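Mandelate racemase/muconate lactonizing protein (Thermobispora bispora, PDB 3VC5) probably catalyses the magnesium-dependent dehydration of D-glucarate to 5-dehydro-4-deoxy-D-glucarate. Local coordinates at residues 180-185 with 200-205. Residues are numbered along the deposited sequence; the frame is centred on the assembly and turned at random.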
ATOM      1  N   GLU A 180     -23.297  36.756  16.452  1.00 33.26           N
ATOM      2  CA  GLU A 180     -23.092  36.439  15.045  1.00 33.15           C
ATOM      3  C   GLU A 180     -21.606  36.429  14.698  1.00 35.38           C
ATOM      4  O   GLU A 180     -20.813  37.182  15.274  1.00 35.86           O
ATOM      5  CB  GLU A 180     -23.853  37.421  14.164  1.00 34.00           C
ATOM      6  CG  GLU A 180     -25.333  37.388  14.477  1.00 39.60           C
ATOM      7  CD  GLU A 180     -26.153  38.316  13.618  1.00 45.85           C
ATOM      8  OE1 GLU A 180     -25.562  39.159  12.916  1.00 51.24           O
ATOM      9  OE2 GLU A 180     -27.393  38.195  13.656  1.00 52.82           O
ATOM     10  N   ASP A 181     -21.215  35.560  13.775  1.00 32.64           N
ATOM     11  CA  ASP A 181     -19.818  35.453  13.438  1.00 29.31           C
ATOM     12  C   ASP A 181     -19.452  36.377  12.289  1.00 30.71           C
ATOM     13  O   ASP A 181     -20.325  37.022  11.692  1.00 31.25           O
ATOM     14  CB  ASP A 181     -19.461  33.995  13.125  1.00 30.19           C
ATOM     15  CG  ASP A 181     -20.254  33.430  11.963  1.00 29.59           C
ATOM     16  OD1 ASP A 181     -20.178  33.981  10.844  1.00 30.44           O
ATOM     17  OD2 ASP A 181     -20.935  32.399  12.160  1.00 30.37           O
ATOM     18  N   ARG A 182     -18.157  36.459  11.987  1.00 29.87           N
ATOM     19  CA  ARG A 182     -17.692  37.383  10.954  1.00 29.51           C
ATOM     20  C   ARG A 182     -17.972  36.931   9.522  1.00 26.68           C
ATOM     21  O   ARG A 182     -17.719  37.691   8.587  1.00 30.62           O
ATOM     22  CB  ARG A 182     -16.192  37.682  11.108  1.00 32.04           C
ATOM     23  CG  ARG A 182     -15.263  36.532  10.671  1.00 30.44           C
ATOM     24  CD  ARG A 182     -13.792  36.892  10.877  1.00 30.63           C
ATOM     25  NE  ARG A 182     -12.868  35.916  10.294  1.00 30.57           N
ATOM     26  CZ  ARG A 182     -12.514  35.873   9.005  1.00 32.87           C
ATOM     27  NH1 ARG A 182     -13.013  36.744   8.121  1.00 31.22           N
ATOM     28  NH2 ARG A 182     -11.655  34.945   8.585  1.00 32.14           N
ATOM     29  N   PHE A 183     -18.469  35.704   9.339  1.00 28.33           N
ATOM     30  CA  PHE A 183     -18.624  35.163   7.981  1.00 27.31           C
ATOM     31  C   PHE A 183     -19.917  35.597   7.297  1.00 26.49           C
ATOM     32  O   PHE A 183     -19.976  35.673   6.057  1.00 32.86           O
ATOM     33  CB  PHE A 183     -18.514  33.632   8.006  1.00 27.74           C
ATOM     34  CG  PHE A 183     -17.203  33.159   8.583  1.00 26.65           C
ATOM     35  CD1 PHE A 183     -16.021  33.308   7.861  1.00 30.21           C
ATOM     36  CD2 PHE A 183     -17.149  32.627   9.857  1.00 26.57           C
ATOM     37  CE1 PHE A 183     -14.801  32.906   8.403  1.00 28.59           C
ATOM     38  CE2 PHE A 183     -15.952  32.195  10.391  1.00 29.90           C
ATOM     39  CZ  PHE A 183     -14.775  32.340   9.678  1.00 30.26           C
ATOM     40  N   GLY A 184     -20.945  35.892   8.094  1.00 29.29           N
ATOM     41  CA  GLY A 184     -22.262  36.260   7.561  1.00 31.04           C
ATOM     42  C   GLY A 184     -23.081  35.012   7.295  1.00 30.29           C
ATOM     43  O   GLY A 184     -22.542  33.881   7.232  1.00 32.11           O
ATOM     44  N   PRO A 185     -24.394  35.196   7.138  1.00 29.61           N
ATOM     45  CA  PRO A 185     -25.273  34.103   6.716  1.00 28.76           C
ATOM     46  C   PRO A 185     -25.016  33.773   5.245  1.00 29.14           C
ATOM     47  O   PRO A 185     -24.496  34.623   4.499  1.00 31.52           O
ATOM     48  CB  PRO A 185     -26.669  34.717   6.874  1.00 28.40           C
ATOM     49  CG  PRO A 185     -26.446  36.183   6.607  1.00 33.46           C
ATOM     50  CD  PRO A 185     -25.102  36.488   7.219  1.00 34.35           C
ATOM     51  N   ILE A 200     -11.937  32.685  -0.665  1.00 28.58           N
ATOM     52  CA  ILE A 200     -10.930  32.706  -1.721  1.00 27.24           C
ATOM     53  C   ILE A 200     -10.013  33.912  -1.567  1.00 29.16           C
ATOM     54  O   ILE A 200      -8.798  33.806  -1.757  1.00 30.75           O
ATOM     55  CB  ILE A 200     -11.572  32.613  -3.130  1.00 26.55           C
ATOM     56  CG1 ILE A 200     -12.134  31.196  -3.343  1.00 31.70           C
ATOM     57  CG2 ILE A 200     -10.553  32.941  -4.238  1.00 33.48           C
ATOM     58  CD1 ILE A 200     -13.152  31.103  -4.487  1.00 32.73           C
ATOM     59  N   GLY A 201     -10.580  35.038  -1.149  1.00 29.01           N
ATOM     60  CA  GLY A 201      -9.767  36.247  -0.932  1.00 29.85           C
ATOM     61  C   GLY A 201      -8.722  36.002   0.142  1.00 32.96           C
ATOM     62  O   GLY A 201      -7.576  36.426   0.006  1.00 35.61           O
ATOM     63  N   GLU A 202      -9.117  35.302   1.206  1.00 28.82           N
ATOM     64  CA  GLU A 202      -8.232  35.060   2.348  1.00 27.41           C
ATOM     65  C   GLU A 202      -7.211  33.959   2.132  1.00 30.08           C
ATOM     66  O   GLU A 202      -6.048  34.102   2.529  1.00 30.64           O
ATOM     67  CB  GLU A 202      -9.045  34.816   3.630  1.00 29.67           C
ATOM     68  CG  GLU A 202      -9.907  36.031   4.022  1.00 31.75           C
ATOM     69  CD  GLU A 202     -10.789  35.824   5.255  1.00 32.16           C
ATOM     70  OE1 GLU A 202     -10.772  34.717   5.831  1.00 41.08           O
ATOM     71  OE2 GLU A 202     -11.492  36.795   5.654  1.00 35.33           O
ATOM     72  N   TYR A 203      -7.638  32.854   1.522  1.00 27.10           N
ATOM     73  CA  TYR A 203      -6.802  31.652   1.453  1.00 25.61           C
ATOM     74  C   TYR A 203      -6.252  31.351   0.044  1.00 26.58           C
ATOM     75  O   TYR A 203      -5.272  30.610  -0.096  1.00 26.93           O
ATOM     76  CB  TYR A 203      -7.592  30.431   1.970  1.00 23.88           C
ATOM     77  CG  TYR A 203      -7.892  30.486   3.460  1.00 23.86           C
ATOM     78  CD1 TYR A 203      -7.005  29.902   4.390  1.00 25.27           C
ATOM     79  CD2 TYR A 203      -9.010  31.182   3.960  1.00 27.78           C
ATOM     80  CE1 TYR A 203      -7.241  29.975   5.760  1.00 25.31           C
ATOM     81  CE2 TYR A 203      -9.249  31.276   5.362  1.00 26.15           C
ATOM     82  CZ  TYR A 203      -8.347  30.667   6.243  1.00 24.77           C
ATOM     83  OH  TYR A 203      -8.558  30.734   7.609  1.00 27.44           O
ATOM     84  N   GLY A 204      -6.913  31.876  -0.988  1.00 26.79           N
ATOM     85  CA  GLY A 204      -6.465  31.670  -2.376  1.00 28.97           C
ATOM     86  C   GLY A 204      -6.894  30.344  -3.007  1.00 24.91           C
ATOM     87  O   GLY A 204      -6.314  29.902  -4.011  1.00 27.59           O
ATOM     88  N   PHE A 205      -7.903  29.702  -2.420  1.00 28.76           N
ATOM     89  CA  PHE A 205      -8.391  28.404  -2.915  1.00 27.02           C
ATOM     90  C   PHE A 205      -8.671  28.457  -4.414  1.00 28.65           C
ATOM     91  O   PHE A 205      -9.258  29.426  -4.913  1.00 29.46           O
ATOM     92  CB  PHE A 205      -9.688  28.011  -2.194  1.00 26.00           C
ATOM     93  CG  PHE A 205      -9.527  27.821  -0.707  1.00 24.37           C
ATOM     94  CD1 PHE A 205      -8.530  26.966  -0.202  1.00 26.47           C
ATOM     95  CD2 PHE A 205     -10.330  28.525   0.200  1.00 26.14           C
ATOM     96  CE1 PHE A 205      -8.362  26.784   1.184  1.00 24.09           C
ATOM     97  CE2 PHE A 205     -10.187  28.329   1.597  1.00 26.87           C
ATOM     98  CZ  PHE A 205      -9.198  27.452   2.089  1.00 24.18           C
TER
HETATM   99  O   HOH W   1     -10.639  31.917   8.856  1.00 32.40           O
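R182 and E202 reach for each other from opposite directions and meet in a bidentate, end-on salt bridge that supplies the direct contact between the two segments. R182 NH1 donates to E202 OE2 over 2.9 Å, taking the syn lone pair. R182 NH2 gives E202 OE1 a nearly straight bond of 2.9 Å (N-H...O 175°), also on the syn side but tilted out of the carboxylate plane. Guanidinium and carboxylate lie 29° apart, near enough to coplanar for one bond to each oxygen, and the doubled grip limits rotation of both groups. Each chain is extended: R182 from CG to NE, E202 beyond CG, where CG stands anti to its carbonyl carbon (chi1 -62°). A water extends the network to the next residue of the helix, accepting a bond from Y203 OH at 2.7 Å and a weak one from R182 NH2 at 3.2 Å.

Behind the ion pair, F183 packs against R182: its CE1 sits 3.7 Å above the guanidinium plane, over the centre, while R182 CG lies over the phenyl face. R182 NE makes a second salt bridge, to D372, so the arginine is held between two carboxylates, which would probably steady its charge. The backbone carrying it is shaped by an Asx turn, in which D181 OD1 accepts from F183 N at 2.9 Å; D181 OD2 is paired with K171.

The contact is a surface link, away from the magnesium ligands and the probable proton acceptors, in the modified (beta/alpha)-barrel domain of the enolase superfamily, within the crossover from strand 161-169 through helix 189-203 to strand 208-211. It ties the loop following strand 161-169 to the C-terminal end of helix 189-203, which closes at G204 with positive phi; from there F205 leads toward strand 208-211 and packs on Y164 and A166 of strand 161-169.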